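Local atomic coordinates of HTH marR-type domain-containing protein (Streptococcus agalactiae serotype III, PDB entry 7DVR), a protein that binds heme as a sensor and, as a MarR-type helix-turn-helix protein, probably regulates transcription by binding DNA. Residues R21-Y26 / E107-K112; E25-H30 / K100-Q105; G33-L38 / S67-R72; G77-V82 / K91-T96. All blocks are in the same frame, centred on the assembly; numbering follows the deposited sequence.

Contact 1. Residues R21-Y26 / E107-K112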
loop_
_atom_site.group_PDB
_atom_site.type_symbol
_atom_site.label_atom_id
_atom_site.label_comp_id
_atom_site.label_asym_id
_atom_site.label_seq_id
_atom_site.Cartn_x
_atom_site.Cartn_y
_atom_site.Cartn_z
ATOM N N ARG A 21 -5.727 7.843 14.586
ATOM C CA ARG A 21 -5.871 9.107 15.350
ATOM C C ARG A 21 -7.311 9.621 15.345
ATOM O O ARG A 21 -7.792 9.893 16.433
ATOM C CB ARG A 21 -4.878 10.142 14.840
ATOM C CG ARG A 21 -3.441 9.718 15.104
ATOM C CD ARG A 21 -2.413 10.790 14.799
ATOM N NE ARG A 21 -2.423 11.773 15.874
ATOM C CZ ARG A 21 -1.517 11.872 16.848
ATOM N NH1 ARG A 21 -1.660 12.804 17.776
ATOM N NH2 ARG A 21 -0.474 11.059 16.894
ATOM N N TYR A 22 -7.961 9.709 14.180
ATOM C CA TYR A 22 -9.378 10.122 13.999
ATOM C C TYR A 22 -10.285 9.199 14.833
ATOM O O TYR A 22 -11.132 9.680 15.553
ATOM C CB TYR A 22 -9.738 10.050 12.499
ATOM C CG TYR A 22 -10.642 11.105 11.905
ATOM C CD1 TYR A 22 -11.797 11.534 12.532
ATOM C CD2 TYR A 22 -10.350 11.657 10.672
ATOM C CE1 TYR A 22 -12.611 12.513 11.970
ATOM C CE2 TYR A 22 -11.129 12.661 10.113
ATOM C CZ TYR A 22 -12.259 13.100 10.772
ATOM O OH TYR A 22 -13.039 14.062 10.206
ATOM N N ALA A 23 -10.129 7.868 14.723
ATOM C CA ALA A 23 -10.975 6.912 15.483
ATOM C C ALA A 23 -10.897 7.173 17.006
ATOM O O ALA A 23 -11.996 7.135 17.687
ATOM C CB ALA A 23 -10.606 5.453 15.145
ATOM N N LYS A 24 -9.702 7.436 17.539
ATOM C CA LYS A 24 -9.479 7.653 19.004
ATOM C C LYS A 24 -10.224 8.913 19.411
ATOM O O LYS A 24 -10.813 8.950 20.516
ATOM C CB LYS A 24 -8.037 7.966 19.431
ATOM C CG LYS A 24 -6.967 6.910 19.211
ATOM C CD LYS A 24 -7.390 5.505 19.497
ATOM C CE LYS A 24 -6.483 4.493 18.823
ATOM N NZ LYS A 24 -6.875 4.235 17.408
ATOM N N GLU A 25 -10.226 9.902 18.527
ATOM C CA GLU A 25 -10.890 11.202 18.830
ATOM C C GLU A 25 -12.403 11.079 18.929
ATOM O O GLU A 25 -13.052 11.829 19.725
ATOM C CB GLU A 25 -10.532 12.232 17.778
ATOM C CG GLU A 25 -9.354 13.014 18.266
ATOM C CD GLU A 25 -9.222 14.328 17.548
ATOM O OE1 GLU A 25 -10.283 14.906 17.110
ATOM O OE2 GLU A 25 -8.054 14.706 17.360
ATOM N N TYR A 26 -12.964 10.165 18.152
ATOM C CA TYR A 26 -14.415 9.932 18.185
ATOM C C TYR A 26 -14.723 8.752 19.139
ATOM O O TYR A 26 -15.876 8.407 19.295
ATOM C CB TYR A 26 -14.898 9.949 16.719
ATOM C CG TYR A 26 -14.821 11.348 16.084
ATOM C CD1 TYR A 26 -13.600 11.926 15.735
ATOM C CD2 TYR A 26 -15.952 12.147 15.869
ATOM C CE1 TYR A 26 -13.510 13.222 15.199
ATOM C CE2 TYR A 26 -15.884 13.432 15.308
ATOM C CZ TYR A 26 -14.651 13.991 14.995
ATOM O OH TYR A 26 -14.507 15.268 14.471
ATOM N N GLU A 107 -21.252 5.723 13.281
ATOM C CA GLU A 107 -21.974 6.243 12.088
ATOM C C GLU A 107 -21.562 7.702 11.814
ATOM O O GLU A 107 -21.346 8.045 10.626
ATOM C CB GLU A 107 -23.487 6.167 12.295
ATOM C CG GLU A 107 -24.223 5.306 11.303
ATOM C CD GLU A 107 -25.730 5.255 11.544
ATOM O OE1 GLU A 107 -26.165 5.475 12.708
ATOM O OE2 GLU A 107 -26.463 5.022 10.579
ATOM N N ILE A 108 -21.545 8.523 12.868
ATOM C CA ILE A 108 -21.095 9.956 12.841
ATOM C C ILE A 108 -19.675 9.993 12.309
ATOM O O ILE A 108 -19.412 10.656 11.338
ATOM C CB ILE A 108 -21.175 10.628 14.236
ATOM C CG1 ILE A 108 -22.615 10.759 14.737
ATOM C CG2 ILE A 108 -20.446 11.970 14.244
ATOM C CD1 ILE A 108 -22.742 11.197 16.200
ATOM N N PHE A 109 -18.774 9.265 12.958
ATOM C CA PHE A 109 -17.352 9.180 12.586
ATOM C C PHE A 109 -17.188 8.894 11.098
ATOM O O PHE A 109 -16.433 9.580 10.442
ATOM C CB PHE A 109 -16.626 8.110 13.405
ATOM C CG PHE A 109 -15.245 7.728 12.903
ATOM C CD1 PHE A 109 -14.146 8.564 13.071
ATOM C CD2 PHE A 109 -15.027 6.506 12.275
ATOM C CE1 PHE A 109 -12.897 8.177 12.601
ATOM C CE2 PHE A 109 -13.763 6.105 11.850
ATOM C CZ PHE A 109 -12.699 6.951 11.996
ATOM N N LEU A 110 -17.880 7.889 10.576
ATOM C CA LEU A 110 -17.674 7.509 9.162
ATOM C C LEU A 110 -18.147 8.662 8.287
ATOM O O LEU A 110 -17.501 8.898 7.226
ATOM C CB LEU A 110 -18.418 6.208 8.844
ATOM C CG LEU A 110 -17.744 4.942 9.376
ATOM C CD1 LEU A 110 -18.551 3.708 9.012
ATOM C CD2 LEU A 110 -16.333 4.758 8.849
ATOM N N GLU A 111 -19.220 9.335 8.696
ATOM C CA GLU A 111 -19.740 10.487 7.882
ATOM C C GLU A 111 -18.701 11.619 7.858
ATOM O O GLU A 111 -18.305 12.052 6.744
ATOM C CB GLU A 111 -21.098 11.001 8.381
ATOM C CG GLU A 111 -22.273 10.130 7.941
ATOM C CD GLU A 111 -23.312 9.750 8.993
ATOM O OE1 GLU A 111 -23.200 10.199 10.164
ATOM O OE2 GLU A 111 -24.234 8.966 8.643
ATOM N N LYS A 112 -18.219 12.036 9.035
ATOM C CA LYS A 112 -17.188 13.101 9.163
ATOM C C LYS A 112 -15.895 12.709 8.462
ATOM O O LYS A 112 -15.248 13.573 7.794
ATOM C CB LYS A 112 -16.926 13.405 10.634
ATOM C CG LYS A 112 -18.053 14.190 11.270
ATOM C CD LYS A 112 -17.890 14.386 12.767
ATOM C CE LYS A 112 -19.014 15.176 13.420
ATOM N NZ LYS A 112 -18.851 16.639 13.230
#
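F109 meets Y22, A23 and Y26 and shows how one aromatic side chain can sit at the centre of a helix-helix contact. CG lies anti to the backbone N (chi1 167°), and from there the ring extends to helix 4-25. Its main aromatic partner is Y22. The pair is an offset edge-to-face (T-shaped) one, F109 giving the edge, with ring centroids 5.5 Å apart and planes at 77°; F109 CE1 comes 3.5 Å from Y22 CD1. Apolar packing completes the grip. F109 CZ reaches A23 CB at 4.1 Å, and F109 CD1 touches Y26 CB at 4.0 Å. Further along helix 97-117 the aliphatic part of K112 runs across the Y26 side chain at about a right angle, CD lying 3.4 Å from Y26 CE2. The polar end of this cluster is tied down within the same chain, because T116 OG1 is hydrogen-bonded both to Y22 OH and to K112 O. The short helical segments approach to 10.6 Å between axes. This packing lies beside the heme site of the protein: L110, in the same turn as F109, touches the heme, and its O is hydrogen-bonded to ND1 of H114, the axial ligand of the heme iron.

Contact 2. Residues E25-H30 / K100-Q105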
loop_
_atom_site.group_PDB
_atom_site.type_symbol
_atom_site.label_atom_id
_atom_site.label_comp_id
_atom_site.label_asym_id
_atom_site.label_seq_id
_atom_site.Cartn_x
_atom_site.Cartn_y
_atom_site.Cartn_z
ATOM N N GLU A 25 -10.226 9.902 18.527
ATOM C CA GLU A 25 -10.890 11.202 18.830
ATOM C C GLU A 25 -12.403 11.079 18.929
ATOM O O GLU A 25 -13.052 11.829 19.725
ATOM C CB GLU A 25 -10.532 12.232 17.778
ATOM C CG GLU A 25 -9.354 13.014 18.266
ATOM C CD GLU A 25 -9.222 14.328 17.548
ATOM O OE1 GLU A 25 -10.283 14.906 17.110
ATOM O OE2 GLU A 25 -8.054 14.706 17.360
ATOM N N TYR A 26 -12.964 10.165 18.152
ATOM C CA TYR A 26 -14.415 9.932 18.185
ATOM C C TYR A 26 -14.723 8.752 19.139
ATOM O O TYR A 26 -15.876 8.407 19.295
ATOM C CB TYR A 26 -14.898 9.949 16.719
ATOM C CG TYR A 26 -14.821 11.348 16.084
ATOM C CD1 TYR A 26 -13.600 11.926 15.735
ATOM C CD2 TYR A 26 -15.952 12.147 15.869
ATOM C CE1 TYR A 26 -13.510 13.222 15.199
ATOM C CE2 TYR A 26 -15.884 13.432 15.308
ATOM C CZ TYR A 26 -14.651 13.991 14.995
ATOM O OH TYR A 26 -14.507 15.268 14.471
ATOM N N ASP A 27 -13.740 8.203 19.846
ATOM C CA ASP A 27 -13.942 7.121 20.836
ATOM C C ASP A 27 -14.606 5.937 20.111
ATOM O O ASP A 27 -15.549 5.348 20.662
ATOM C CB ASP A 27 -14.838 7.577 21.991
ATOM C CG ASP A 27 -14.679 6.793 23.272
ATOM O OD1 ASP A 27 -13.669 6.108 23.437
ATOM O OD2 ASP A 27 -15.556 6.936 24.133
ATOM N N VAL A 28 -14.111 5.610 18.933
ATOM C CA VAL A 28 -14.662 4.416 18.204
ATOM C C VAL A 28 -13.490 3.579 17.794
ATOM O O VAL A 28 -13.497 2.923 16.704
ATOM C CB VAL A 28 -15.519 4.852 17.029
ATOM C CG1 VAL A 28 -16.823 5.406 17.520
ATOM C CG2 VAL A 28 -14.775 5.788 16.110
ATOM N N GLU A 29 -12.500 3.576 18.669
ATOM C CA GLU A 29 -11.368 2.665 18.510
ATOM C C GLU A 29 -11.933 1.234 18.376
ATOM O O GLU A 29 -13.037 0.966 18.830
ATOM C CB GLU A 29 -10.438 2.785 19.711
ATOM C CG GLU A 29 -9.067 2.194 19.475
ATOM C CD GLU A 29 -8.133 2.201 20.684
ATOM O OE1 GLU A 29 -8.430 2.882 21.700
ATOM O OE2 GLU A 29 -7.095 1.517 20.595
ATOM N N HIS A 30 -11.155 0.374 17.745
ATOM C CA HIS A 30 -11.437 -1.067 17.507
ATOM C C HIS A 30 -12.675 -1.248 16.639
ATOM O O HIS A 30 -13.032 -2.395 16.405
ATOM C CB HIS A 30 -11.638 -1.876 18.799
ATOM C CG HIS A 30 -10.677 -1.534 19.880
ATOM N ND1 HIS A 30 -11.103 -1.008 21.081
ATOM C CD2 HIS A 30 -9.332 -1.652 19.963
ATOM C CE1 HIS A 30 -10.062 -0.802 21.863
ATOM N NE2 HIS A 30 -8.963 -1.198 21.203
ATOM N N LYS A 100 -24.283 0.060 21.802
ATOM C CA LYS A 100 -25.262 0.880 21.059
ATOM C C LYS A 100 -24.775 2.371 20.930
ATOM O O LYS A 100 -24.913 3.052 19.845
ATOM C CB LYS A 100 -26.554 0.821 21.850
ATOM C CG LYS A 100 -27.353 -0.452 21.749
ATOM C CD LYS A 100 -28.539 -0.478 22.651
ATOM C CE LYS A 100 -29.258 -1.801 22.530
ATOM N NZ LYS A 100 -30.606 -1.856 23.125
ATOM N N GLN A 101 -24.327 2.934 22.017
ATOM C CA GLN A 101 -23.562 4.221 21.996
ATOM C C GLN A 101 -22.433 4.184 20.941
ATOM O O GLN A 101 -22.353 5.141 20.061
ATOM C CB GLN A 101 -22.967 4.446 23.393
ATOM C CG GLN A 101 -24.016 4.467 24.493
ATOM C CD GLN A 101 -23.857 5.616 25.448
ATOM O OE1 GLN A 101 -22.733 5.939 25.845
ATOM N NE2 GLN A 101 -24.975 6.234 25.816
ATOM N N LYS A 102 -21.542 3.187 21.026
ATOM C CA LYS A 102 -20.477 2.977 20.048
ATOM C C LYS A 102 -21.057 2.966 18.662
ATOM O O LYS A 102 -20.404 3.457 17.791
ATOM C CB LYS A 102 -19.729 1.676 20.266
ATOM C CG LYS A 102 -18.884 1.650 21.493
ATOM C CD LYS A 102 -17.784 2.694 21.440
ATOM C CE LYS A 102 -16.839 2.497 22.581
ATOM N NZ LYS A 102 -16.125 3.771 22.840
ATOM N N ALA A 103 -22.185 2.267 18.408
ATOM C CA ALA A 103 -22.784 2.228 17.061
ATOM C C ALA A 103 -23.163 3.633 16.559
ATOM O O ALA A 103 -22.950 3.925 15.366
ATOM C CB ALA A 103 -24.002 1.350 17.075
ATOM N N THR A 104 -23.813 4.455 17.372
ATOM C CA THR A 104 -24.296 5.773 16.904
ATOM C C THR A 104 -23.068 6.710 16.715
ATOM O O THR A 104 -23.060 7.538 15.791
ATOM C CB THR A 104 -25.328 6.294 17.900
ATOM O OG1 THR A 104 -24.753 6.237 19.217
ATOM C CG2 THR A 104 -26.619 5.498 17.837
ATOM N N GLN A 105 -22.035 6.485 17.501
ATOM C CA GLN A 105 -20.769 7.256 17.415
ATOM C C GLN A 105 -20.052 6.855 16.134
ATOM O O GLN A 105 -19.425 7.668 15.505
ATOM C CB GLN A 105 -19.848 6.974 18.611
ATOM C CG GLN A 105 -20.241 7.685 19.893
ATOM C CD GLN A 105 -19.523 7.165 21.121
ATOM O OE1 GLN A 105 -18.386 6.713 21.058
ATOM N NE2 GLN A 105 -20.170 7.316 22.272
#
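A bend at chi2 (-62°) of K102 sets CD 3.6 Å from D27 O, and the chain then runs on, extended, until NZ meets the same residue. In D27, CG lies anti to the backbone N, which brings that carbon to 3.4 Å from K102 NZ. K102 NZ donates to D27 O at 2.7 Å, tilted 35° from the carbonyl plane, and forms a longer salt bridge to D27 OD1 at 3.4 Å. One lysine thus grips both the backbone and the side chain of a single residue; as D27 is exposed, solvent probably softens the ionic part more than the short bond to the carbonyl. Next to this polar pair is an apolar one. V28 CG1 packs on Q105 CB at 3.6 Å, while V28 also rests against F106 and F109 of the same helix, and the K102 side chain leans on L31 and F78. The lysine therefore clasps a backbone turn at the point where helix 4-25 has just ended. D27, the first residue to leave helical geometry, has positive phi (58°), and two bonds run back into the last turn: this is the Schellman motif that closes a helix at its C-terminus.

Contact 3. Residues G33-L38 / S67-R72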
loop_
_atom_site.group_PDB
_atom_site.type_symbol
_atom_site.label_atom_id
_atom_site.label_comp_id
_atom_site.label_asym_id
_atom_site.label_seq_id
_atom_site.Cartn_x
_atom_site.Cartn_y
_atom_site.Cartn_z
ATOM N N GLY A 33 -12.597 -2.069 11.819
ATOM C CA GLY A 33 -12.688 -3.260 10.951
ATOM C C GLY A 33 -13.948 -4.116 11.121
ATOM O O GLY A 33 -15.074 -3.712 10.840
ATOM N N PRO A 34 -13.730 -5.405 11.405
ATOM C CA PRO A 34 -14.785 -6.384 11.662
ATOM C C PRO A 34 -15.714 -6.139 12.862
ATOM O O PRO A 34 -16.853 -6.568 12.822
ATOM C CB PRO A 34 -14.000 -7.700 11.884
ATOM C CG PRO A 34 -12.538 -7.289 11.996
ATOM C CD PRO A 34 -12.417 -6.012 11.213
ATOM N N GLN A 35 -15.225 -5.515 13.917
ATOM C CA GLN A 35 -16.086 -5.236 15.088
ATOM C C GLN A 35 -17.167 -4.255 14.656
ATOM O O GLN A 35 -18.335 -4.553 14.886
ATOM C CB GLN A 35 -15.220 -4.796 16.244
ATOM C CG GLN A 35 -14.391 -5.943 16.757
ATOM C CD GLN A 35 -13.531 -5.593 17.935
ATOM O OE1 GLN A 35 -12.308 -5.793 17.928
ATOM N NE2 GLN A 35 -14.163 -5.090 18.961
ATOM N N GLY A 36 -16.780 -3.155 14.012
ATOM C CA GLY A 36 -17.729 -2.165 13.479
ATOM C C GLY A 36 -18.804 -2.808 12.656
ATOM O O GLY A 36 -19.973 -2.430 12.771
ATOM N N HIS A 37 -18.402 -3.685 11.771
ATOM C CA HIS A 37 -19.333 -4.243 10.774
ATOM C C HIS A 37 -20.447 -4.962 11.521
ATOM O O HIS A 37 -21.613 -4.771 11.189
ATOM C CB HIS A 37 -18.585 -5.142 9.798
ATOM C CG HIS A 37 -19.446 -5.515 8.628
ATOM N ND1 HIS A 37 -19.650 -4.659 7.575
ATOM C CD2 HIS A 37 -20.186 -6.597 8.348
ATOM C CE1 HIS A 37 -20.462 -5.188 6.692
ATOM N NE2 HIS A 37 -20.808 -6.382 7.137
ATOM N N LEU A 38 -20.065 -5.791 12.472
ATOM C CA LEU A 38 -21.033 -6.620 13.240
ATOM C C LEU A 38 -21.877 -5.709 14.161
ATOM O O LEU A 38 -23.020 -5.961 14.366
ATOM C CB LEU A 38 -20.288 -7.677 14.065
ATOM C CG LEU A 38 -19.669 -8.842 13.279
ATOM C CD1 LEU A 38 -19.189 -9.979 14.178
ATOM C CD2 LEU A 38 -20.601 -9.377 12.208
ATOM N N SER A 67 -14.875 -16.719 16.325
ATOM C CA SER A 67 -14.893 -16.965 17.767
ATOM C C SER A 67 -13.918 -15.998 18.460
ATOM O O SER A 67 -14.179 -15.524 19.616
ATOM C CB SER A 67 -14.554 -18.380 18.012
ATOM O OG SER A 67 -14.329 -18.533 19.403
ATOM N N ASN A 68 -12.787 -15.729 17.815
ATOM C CA ASN A 68 -11.794 -14.835 18.457
ATOM C C ASN A 68 -12.364 -13.435 18.405
ATOM O O ASN A 68 -12.260 -12.720 19.405
ATOM C CB ASN A 68 -10.436 -14.889 17.782
ATOM C CG ASN A 68 -9.689 -16.154 18.151
ATOM O OD1 ASN A 68 -9.254 -16.904 17.279
ATOM N ND2 ASN A 68 -9.547 -16.399 19.447
ATOM N N LEU A 69 -12.885 -13.065 17.244
ATOM C CA LEU A 69 -13.519 -11.749 17.052
ATOM C C LEU A 69 -14.598 -11.503 18.098
ATOM O O LEU A 69 -14.554 -10.423 18.686
ATOM C CB LEU A 69 -14.128 -11.651 15.664
ATOM C CG LEU A 69 -14.885 -10.362 15.402
ATOM C CD1 LEU A 69 -13.908 -9.194 15.426
ATOM C CD2 LEU A 69 -15.627 -10.437 14.073
ATOM N N VAL A 70 -15.563 -12.410 18.303
ATOM C CA VAL A 70 -16.717 -12.073 19.198
ATOM C C VAL A 70 -16.261 -12.048 20.659
ATOM O O VAL A 70 -16.807 -11.244 21.456
ATOM C CB VAL A 70 -17.908 -13.026 18.995
ATOM C CG1 VAL A 70 -18.376 -12.897 17.579
ATOM C CG2 VAL A 70 -17.553 -14.441 19.349
ATOM N N LYS A 71 -15.233 -12.814 20.994
ATOM C CA LYS A 71 -14.729 -12.860 22.388
ATOM C C LYS A 71 -14.088 -11.506 22.750
ATOM O O LYS A 71 -14.232 -11.051 23.927
ATOM C CB LYS A 71 -13.719 -13.991 22.572
ATOM C CG LYS A 71 -13.278 -14.136 24.018
ATOM C CD LYS A 71 -12.625 -15.463 24.378
ATOM C CE LYS A 71 -12.055 -15.422 25.784
ATOM N NZ LYS A 71 -11.278 -16.643 26.113
ATOM N N ARG A 72 -13.405 -10.911 21.775
ATOM C CA ARG A 72 -12.787 -9.564 21.892
ATOM C C ARG A 72 -13.849 -8.466 21.856
ATOM O O ARG A 72 -13.670 -7.441 22.494
ATOM C CB ARG A 72 -11.810 -9.326 20.751
ATOM C CG ARG A 72 -10.398 -9.769 21.089
ATOM C CD ARG A 72 -9.708 -10.214 19.818
ATOM N NE ARG A 72 -9.813 -9.214 18.764
ATOM C CZ ARG A 72 -9.884 -9.466 17.456
ATOM N NH1 ARG A 72 -9.903 -10.707 16.999
ATOM N NH2 ARG A 72 -9.940 -8.459 16.600
#
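L69 reaches from helix 63-75 to P34, Q35 and L38 of helix 34-44, and its path is a compact example of a branched side chain bridging two crossing helices. From CB the chain leaves with CG anti to the backbone N (chi1 176°); CB and CG act as an arm, and the two methyls do the touching. CD1 settles against the first turn of the facing helix, 3.5 Å from Q35 CG and 3.8 Å from P34 CB. The other branch, CD2, meets L38 CD1 at 3.6 Å, the two leucines reaching toward each other tip to tip, and is 3.9 Å from P34 CB. Q35 instead slides past L69 in the opposite direction, which carries its amide beyond the leucine toward R72. There Q35 OE1 and R72 NH2 stay 3.8 Å apart, with the amide and guanidinium planes 80° from each other, and no hydrogen bond joins them; Q35 NE2 is held by N76 OD1. The two short helical segments cross at 77°, their axes 10.6 Å apart. L59 of helix 52-59 touches both L38 and L69, M73 of helix 63-75 packs on Q35 and L38, and F78, just before strand 79-83, lies against Q35, so the contact joins helix 34-44 to the helix-turn-helix pair 52-59 and 63-75.

Contact 4. Residues G77-V82 / K91-T96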
loop_
_atom_site.group_PDB
_atom_site.type_symbol
_atom_site.label_atom_id
_atom_site.label_comp_id
_atom_site.label_asym_id
_atom_site.label_seq_id
_atom_site.Cartn_x
_atom_site.Cartn_y
_atom_site.Cartn_z
ATOM N N GLY A 77 -16.858 -4.945 25.796
ATOM C CA GLY A 77 -18.167 -4.535 26.334
ATOM C C GLY A 77 -19.136 -4.078 25.263
ATOM O O GLY A 77 -20.149 -3.487 25.616
ATOM N N PHE A 78 -18.905 -4.420 23.987
ATOM C CA PHE A 78 -19.863 -4.022 22.904
ATOM C C PHE A 78 -21.052 -4.969 22.847
ATOM O O PHE A 78 -22.132 -4.549 22.457
ATOM C CB PHE A 78 -19.215 -4.009 21.524
ATOM C CG PHE A 78 -17.976 -3.144 21.451
ATOM C CD1 PHE A 78 -17.789 -2.153 22.384
ATOM C CD2 PHE A 78 -17.002 -3.369 20.503
ATOM C CE1 PHE A 78 -16.646 -1.357 22.370
ATOM C CE2 PHE A 78 -15.869 -2.550 20.458
ATOM C CZ PHE A 78 -15.701 -1.565 21.392
ATOM N N ILE A 79 -20.817 -6.231 23.198
ATOM C CA ILE A 79 -21.863 -7.276 23.079
ATOM C C ILE A 79 -21.895 -8.155 24.311
ATOM O O ILE A 79 -20.889 -8.195 24.990
ATOM C CB ILE A 79 -21.624 -8.141 21.832
ATOM C CG1 ILE A 79 -20.314 -8.919 21.959
ATOM C CG2 ILE A 79 -21.776 -7.334 20.535
ATOM C CD1 ILE A 79 -20.088 -9.924 20.785
ATOM N N ALA A 80 -22.997 -8.896 24.524
ATOM C CA ALA A 80 -23.081 -10.039 25.452
ATOM C C ALA A 80 -23.351 -11.302 24.612
ATOM O O ALA A 80 -23.996 -11.250 23.533
ATOM C CB ALA A 80 -24.200 -9.834 26.431
ATOM N N ILE A 81 -22.725 -12.393 25.008
ATOM C CA ILE A 81 -22.758 -13.690 24.267
ATOM C C ILE A 81 -23.658 -14.577 25.111
ATOM O O ILE A 81 -23.206 -14.942 26.215
ATOM C CB ILE A 81 -21.385 -14.390 24.138
ATOM C CG1 ILE A 81 -20.342 -13.637 23.301
ATOM C CG2 ILE A 81 -21.586 -15.821 23.623
ATOM C CD1 ILE A 81 -18.944 -14.235 23.385
ATOM N N VAL A 82 -24.820 -14.993 24.638
ATOM C CA VAL A 82 -25.713 -15.776 25.534
ATOM C C VAL A 82 -26.176 -16.999 24.760
ATOM O O VAL A 82 -26.730 -16.893 23.667
ATOM C CB VAL A 82 -26.914 -14.933 25.989
ATOM C CG1 VAL A 82 -27.919 -15.782 26.746
ATOM C CG2 VAL A 82 -26.505 -13.671 26.745
ATOM N N LYS A 91 -24.820 -19.943 19.949
ATOM C CA LYS A 91 -24.437 -18.774 20.772
ATOM C C LYS A 91 -25.033 -17.569 20.102
ATOM O O LYS A 91 -24.588 -17.270 18.985
ATOM C CB LYS A 91 -22.927 -18.544 20.805
ATOM C CG LYS A 91 -22.089 -19.606 21.487
ATOM C CD LYS A 91 -22.657 -20.176 22.771
ATOM C CE LYS A 91 -22.093 -21.556 23.028
ATOM N NZ LYS A 91 -22.747 -22.221 24.182
ATOM N N TYR A 92 -25.855 -16.788 20.817
ATOM C CA TYR A 92 -26.364 -15.563 20.204
ATOM C C TYR A 92 -25.646 -14.330 20.834
ATOM O O TYR A 92 -25.160 -14.406 21.974
ATOM C CB TYR A 92 -27.848 -15.432 20.466
ATOM C CG TYR A 92 -28.760 -16.234 19.542
ATOM C CD1 TYR A 92 -28.809 -16.007 18.156
ATOM C CD2 TYR A 92 -29.531 -17.216 20.090
ATOM C CE1 TYR A 92 -29.593 -16.785 17.313
ATOM C CE2 TYR A 92 -30.284 -18.043 19.249
ATOM C CZ TYR A 92 -30.366 -17.779 17.890
ATOM O OH TYR A 92 -31.267 -18.570 17.204
ATOM N N LEU A 93 -25.502 -13.284 20.025
ATOM C CA LEU A 93 -24.838 -12.008 20.290
ATOM C C LEU A 93 -25.866 -10.885 20.459
ATOM O O LEU A 93 -26.709 -10.688 19.526
ATOM C CB LEU A 93 -23.856 -11.650 19.155
ATOM C CG LEU A 93 -23.017 -12.817 18.616
ATOM C CD1 LEU A 93 -21.926 -12.411 17.700
ATOM C CD2 LEU A 93 -22.348 -13.494 19.763
ATOM N N TYR A 94 -25.673 -10.018 21.473
ATOM C CA TYR A 94 -26.596 -8.889 21.713
ATOM C C TYR A 94 -25.778 -7.679 22.072
ATOM O O TYR A 94 -24.808 -7.800 22.811
ATOM C CB TYR A 94 -27.557 -9.104 22.861
ATOM C CG TYR A 94 -28.339 -10.396 22.717
ATOM C CD1 TYR A 94 -29.479 -10.495 21.913
ATOM C CD2 TYR A 94 -27.836 -11.556 23.267
ATOM C CE1 TYR A 94 -30.137 -11.708 21.728
ATOM C CE2 TYR A 94 -28.557 -12.775 23.136
ATOM C CZ TYR A 94 -29.693 -12.848 22.364
ATOM O OH TYR A 94 -30.387 -14.030 22.261
ATOM N N LEU A 95 -26.132 -6.618 21.421
ATOM C CA LEU A 95 -25.467 -5.329 21.579
ATOM C C LEU A 95 -25.844 -4.840 22.984
ATOM O O LEU A 95 -27.010 -4.879 23.444
ATOM C CB LEU A 95 -26.015 -4.514 20.400
ATOM C CG LEU A 95 -25.237 -3.376 19.775
ATOM C CD1 LEU A 95 -23.884 -3.801 19.198
ATOM C CD2 LEU A 95 -26.150 -2.766 18.687
ATOM N N THR A 96 -24.844 -4.363 23.697
ATOM C CA THR A 96 -25.037 -3.710 25.027
ATOM C C THR A 96 -25.318 -2.198 24.901
ATOM O O THR A 96 -25.325 -1.665 23.797
ATOM C CB THR A 96 -23.767 -3.899 25.849
ATOM O OG1 THR A 96 -22.680 -3.214 25.189
ATOM C CG2 THR A 96 -23.527 -5.359 26.079
HETATM O O HOH W 1 -29.893 -16.112 23.691
#
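The hairpin in which A80 pairs with Y94 and V82 with Y92 corresponds to the wing of a MarR-type winged helix-turn-helix domain. Both are antiparallel hydrogen-bonded pairs: A80 N to Y94 O is 2.7 Å and V82 N to Y92 O 2.7 Å, each with a return bond from the second strand. The base is clamped by T96. Its N donates to F78 O at 3.0 Å and 175°, while OG1, lying between the backbone N and carbonyl carbon (chi1 64°), donates to G77 O at 2.6 Å. The same oxygen is hydrogen-bonded to G99 N and so caps the start of helix 97-117. G77 itself ends the preceding helix in a Schellman motif, with positive phi. On the face bearing V82 and Y94, V82 CB lies 3.9 Å from Y94 CE2 at the ring edge, and a water joins Y94 OH to V82 O. The I79, I81, L93 and L95 side chains line the other face, where those of I81 and L93 lie side by side, with I81 CG1 4.1 Å from L93 CD2. That apolar face covers V70 and M73 of helix 63-75 and V39, L42 and Y43 of helix 34-44, while strand 50-51 pairs with the far edge of strand 91-95.

In the fold
From the N terminus, helix 4-25 and the turn after it open two long loops almost together. The outer loop, opened at 21-26, is closed by contact 1 at 107-112; the loop of contact 2, 25-30 to 100-105, lies just within it and closes on the same helix 97-117, sharing E25 and Y26. Both loops enclose the helix-turn-helix and its wing. Within them, contact 3 closes first, joining helix 34-44 to helix 63-75, and the short hairpin of contact 4 follows in series. V70 against L93 and I79 ties contact 3 to contact 4, and K100 against L95 carries the connection on to contact 2. The heme-bearing helices are thereby linked to the probable DNA-binding part.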